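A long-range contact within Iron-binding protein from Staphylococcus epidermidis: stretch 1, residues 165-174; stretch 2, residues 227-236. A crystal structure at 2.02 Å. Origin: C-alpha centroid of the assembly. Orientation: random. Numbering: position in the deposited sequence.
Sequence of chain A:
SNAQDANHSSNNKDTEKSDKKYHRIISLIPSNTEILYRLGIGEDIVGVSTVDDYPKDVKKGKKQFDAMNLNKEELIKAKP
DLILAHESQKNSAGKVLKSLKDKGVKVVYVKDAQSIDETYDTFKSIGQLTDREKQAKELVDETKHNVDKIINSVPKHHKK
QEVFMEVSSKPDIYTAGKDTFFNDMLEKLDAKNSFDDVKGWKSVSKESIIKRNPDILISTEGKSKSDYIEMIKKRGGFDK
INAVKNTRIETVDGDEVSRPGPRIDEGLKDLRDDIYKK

Stretch 1 (165-174) MEVSSKPDIY
Stretch 2 227-236: DYIEMIKKRG

This is a small, largely polar contact in which one buried carboxylate, Glu166, is held by a tyrosine on a helix and an arginine in the loop that follows it. The strand that includes Glu166 and the helix that includes Tyr228 and Met231 run nearly perpendicular, at 96°, and their axes come no closer than 13.1 Å. Long side chains therefore bridge the gap. The nearest CA pair is Ser169 CA to Met231 CA, 9.3 Å.

Glu166 has extended strand torsions (-98/108) and points toward the helix with chi1 t and chi2 t. Arg235 follows the helix at -80/121, with chi1 m and chi2 and chi3 t. Its guanidinium meets the carboxylate end-on, in a two-point salt bridge. Arg235 NH1 donates to Glu166 OE2 at 2.4 Å, which is very short, with an angle of 172°. Arg235 NH2 donates to Glu166 OE1 at 3.0 Å and 164°. Both angles are close to linear, and OE2 lies near the guanidinium plane.

Tyr228, with chi1 t and chi2 51°, adds a third bond. Its OH donates to Glu166 OE1 at 2.4 Å, again very short. OE1 thus accepts two bonds, and it sits at the edge of the tyrosine ring. Tyr228 on the helix and Arg235 in the loop after it, seven residues on, converge on the same carboxylate.

Ile173, Ser169 and Met231 pack beside this group. Ile173 (chi1 m, chi2 t) lays CD1 over one face of the guanidinium, 3.7 Å from Arg235 CZ. Ser169 CB lies at the guanidinium edge, 3.8 Å from Arg235 NH1. Ser169 OG, chi1 p, is 3.5 Å from CE of Met231, a selenomethionine with chi1 m, chi2 t and chi3 p.

Within stretch 1, the chain turns back on itself: Val167 N bonds Tyr174 O at 2.8 Å, and Tyr174 N bonds Ser168 O at 2.8 Å. Pro171 follows a cis peptide bond.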

# COMPACT_ATOMS: atom_id res chain seq x y z
N MSE A 165 -10.69 -3.97 10.70
CA MSE A 165 -9.39 -3.40 10.37
C MSE A 165 -9.25 -2.11 11.16
O MSE A 165 -10.01 -1.16 10.97
CB MSE A 165 -9.29 -3.08 8.88
CG MSE A 165 -9.61 -4.24 7.95
SE MSE A 165 -8.25 -5.63 7.93
CE MSE A 165 -6.72 -4.55 7.41
N GLU A 166 -8.29 -2.08 12.07
CA GLU A 166 -8.07 -0.87 12.86
C GLU A 166 -6.93 -0.08 12.23
O GLU A 166 -5.77 -0.50 12.30
CB GLU A 166 -7.72 -1.26 14.29
CG GLU A 166 -7.54 -0.07 15.21
CD GLU A 166 -7.58 -0.46 16.66
OE1 GLU A 166 -8.16 -1.53 16.99
OE2 GLU A 166 -7.04 0.30 17.50
N VAL A 167 -7.24 1.06 11.60
CA VAL A 167 -6.19 1.78 10.87
C VAL A 167 -5.64 2.99 11.62
O VAL A 167 -4.68 3.61 11.20
CB VAL A 167 -6.62 2.21 9.45
CG1 VAL A 167 -7.02 0.99 8.65
CG2 VAL A 167 -7.76 3.23 9.52
N SER A 168 -6.27 3.33 12.74
CA SER A 168 -5.74 4.35 13.62
C SER A 168 -6.41 4.14 14.95
O SER A 168 -7.50 3.56 15.02
CB SER A 168 -6.02 5.75 13.06
OG SER A 168 -5.24 6.73 13.73
N SER A 169 -5.78 4.59 16.04
CA SER A 169 -6.33 4.24 17.36
C SER A 169 -6.34 5.37 18.37
O SER A 169 -7.04 5.31 19.37
CB SER A 169 -5.55 3.05 17.93
OG SER A 169 -4.18 3.36 18.08
N LYS A 170 -5.56 6.42 18.12
CA LYS A 170 -5.43 7.46 19.13
C LYS A 170 -5.53 8.86 18.53
O LYS A 170 -4.86 9.16 17.54
CB LYS A 170 -4.11 7.30 19.89
CG LYS A 170 -4.04 8.14 21.14
CD LYS A 170 -2.68 8.07 21.82
CE LYS A 170 -2.66 8.97 23.06
NZ LYS A 170 -1.28 9.29 23.54
N PRO A 171 -6.38 9.72 19.13
CA PRO A 171 -7.30 9.42 20.24
C PRO A 171 -8.60 8.73 19.82
O PRO A 171 -9.33 8.22 20.69
CB PRO A 171 -7.62 10.81 20.81
CG PRO A 171 -6.50 11.69 20.34
CD PRO A 171 -6.18 11.17 18.97
N ASP A 172 -8.92 8.73 18.53
CA ASP A 172 -10.12 8.05 18.07
C ASP A 172 -9.74 6.83 17.25
O ASP A 172 -8.73 6.85 16.54
CB ASP A 172 -11.02 8.97 17.24
CG ASP A 172 -11.65 10.09 18.05
OD1 ASP A 172 -11.76 9.98 19.30
OD2 ASP A 172 -12.05 11.10 17.42
N ILE A 173 -10.55 5.78 17.32
CA ILE A 173 -10.27 4.58 16.55
C ILE A 173 -10.85 4.75 15.15
O ILE A 173 -11.99 5.19 14.99
CB ILE A 173 -10.95 3.36 17.20
CG1 ILE A 173 -10.48 3.25 18.65
CG2 ILE A 173 -10.65 2.10 16.41
CD1 ILE A 173 -11.24 2.21 19.45
N TYR A 174 -10.07 4.37 14.15
CA TYR A 174 -10.54 4.44 12.77
C TYR A 174 -10.51 3.08 12.14
O TYR A 174 -9.58 2.29 12.37
CB TYR A 174 -9.66 5.38 11.94
CG TYR A 174 -10.01 6.86 12.12
CD1 TYR A 174 -9.70 7.53 13.29
CD2 TYR A 174 -10.63 7.58 11.10
CE1 TYR A 174 -10.00 8.91 13.45
CE2 TYR A 174 -10.92 8.96 11.24
CZ TYR A 174 -10.61 9.61 12.42
OH TYR A 174 -10.94 10.95 12.56
N ASP A 227 1.84 -5.21 21.88
CA ASP A 227 1.40 -3.84 22.17
C ASP A 227 -0.07 -3.62 21.82
O ASP A 227 -0.81 -2.99 22.58
CB ASP A 227 2.26 -2.81 21.42
CG ASP A 227 3.58 -2.54 22.12
OD1 ASP A 227 3.96 -3.31 23.03
OD2 ASP A 227 4.25 -1.55 21.75
N TYR A 228 -0.49 -4.15 20.68
CA TYR A 228 -1.89 -4.02 20.28
C TYR A 228 -2.75 -4.85 21.22
O TYR A 228 -3.86 -4.43 21.58
CB TYR A 228 -2.09 -4.44 18.83
CG TYR A 228 -3.51 -4.28 18.33
CD1 TYR A 228 -4.19 -3.08 18.49
CD2 TYR A 228 -4.15 -5.31 17.67
CE1 TYR A 228 -5.49 -2.92 18.02
CE2 TYR A 228 -5.45 -5.17 17.20
CZ TYR A 228 -6.11 -3.98 17.37
OH TYR A 228 -7.40 -3.85 16.90
N ILE A 229 -2.24 -6.02 21.62
CA ILE A 229 -2.94 -6.87 22.58
C ILE A 229 -3.14 -6.13 23.90
O ILE A 229 -4.22 -6.21 24.49
CB ILE A 229 -2.20 -8.21 22.81
CG1 ILE A 229 -2.27 -9.10 21.57
CG2 ILE A 229 -2.80 -8.97 23.98
CD1 ILE A 229 -1.43 -10.37 21.68
N GLU A 230 -2.13 -5.39 24.35
CA GLU A 230 -2.27 -4.66 25.62
C GLU A 230 -3.26 -3.50 25.51
O GLU A 230 -4.02 -3.24 26.44
CB GLU A 230 -0.91 -4.19 26.16
CG GLU A 230 0.02 -5.34 26.56
CD GLU A 230 -0.58 -6.26 27.63
OE1 GLU A 230 -1.04 -5.75 28.67
OE2 GLU A 230 -0.60 -7.50 27.43
N MSE A 231 -3.27 -2.80 24.38
CA MSE A 231 -4.26 -1.76 24.15
C MSE A 231 -5.67 -2.32 24.21
O MSE A 231 -6.55 -1.74 24.85
CB MSE A 231 -4.05 -1.10 22.79
CG MSE A 231 -2.77 -0.30 22.67
SE MSE A 231 -2.56 0.25 20.80
CE MSE A 231 -4.42 0.80 20.49
N ILE A 232 -5.89 -3.44 23.53
CA ILE A 232 -7.21 -4.08 23.50
C ILE A 232 -7.67 -4.43 24.90
O ILE A 232 -8.84 -4.23 25.24
CB ILE A 232 -7.20 -5.36 22.64
CG1 ILE A 232 -6.93 -5.02 21.17
CG2 ILE A 232 -8.51 -6.11 22.76
CD1 ILE A 232 -7.91 -4.02 20.60
N LYS A 233 -6.76 -4.93 25.72
CA LYS A 233 -7.09 -5.30 27.09
C LYS A 233 -7.49 -4.09 27.91
O LYS A 233 -8.25 -4.21 28.86
CB LYS A 233 -5.92 -6.03 27.77
CG LYS A 233 -5.77 -7.47 27.35
CD LYS A 233 -4.64 -8.16 28.10
CE LYS A 233 -4.59 -9.65 27.80
NZ LYS A 233 -3.27 -10.25 28.13
N LYS A 234 -7.00 -2.91 27.55
CA LYS A 234 -7.36 -1.71 28.30
C LYS A 234 -8.64 -1.04 27.80
O LYS A 234 -9.17 -0.13 28.43
CB LYS A 234 -6.17 -0.74 28.36
CG LYS A 234 -4.97 -1.30 29.12
CD LYS A 234 -3.80 -0.32 29.19
CE LYS A 234 -2.56 -0.97 29.82
NZ LYS A 234 -1.33 -0.18 29.54
N ARG A 235 -9.16 -1.53 26.68
CA ARG A 235 -10.44 -1.05 26.16
C ARG A 235 -11.61 -1.69 26.88
O ARG A 235 -11.77 -2.92 26.87
CB ARG A 235 -10.56 -1.34 24.67
CG ARG A 235 -9.94 -0.28 23.82
CD ARG A 235 -9.98 -0.64 22.36
NE ARG A 235 -8.89 0.02 21.65
CZ ARG A 235 -8.60 -0.18 20.37
NH1 ARG A 235 -7.58 0.45 19.83
NH2 ARG A 235 -9.33 -1.02 19.65
N GLY A 236 -12.44 -0.84 27.48
CA GLY A 236 -13.62 -1.31 28.19
C GLY A 236 -14.58 -2.01 27.25
O GLY A 236 -14.79 -1.55 26.13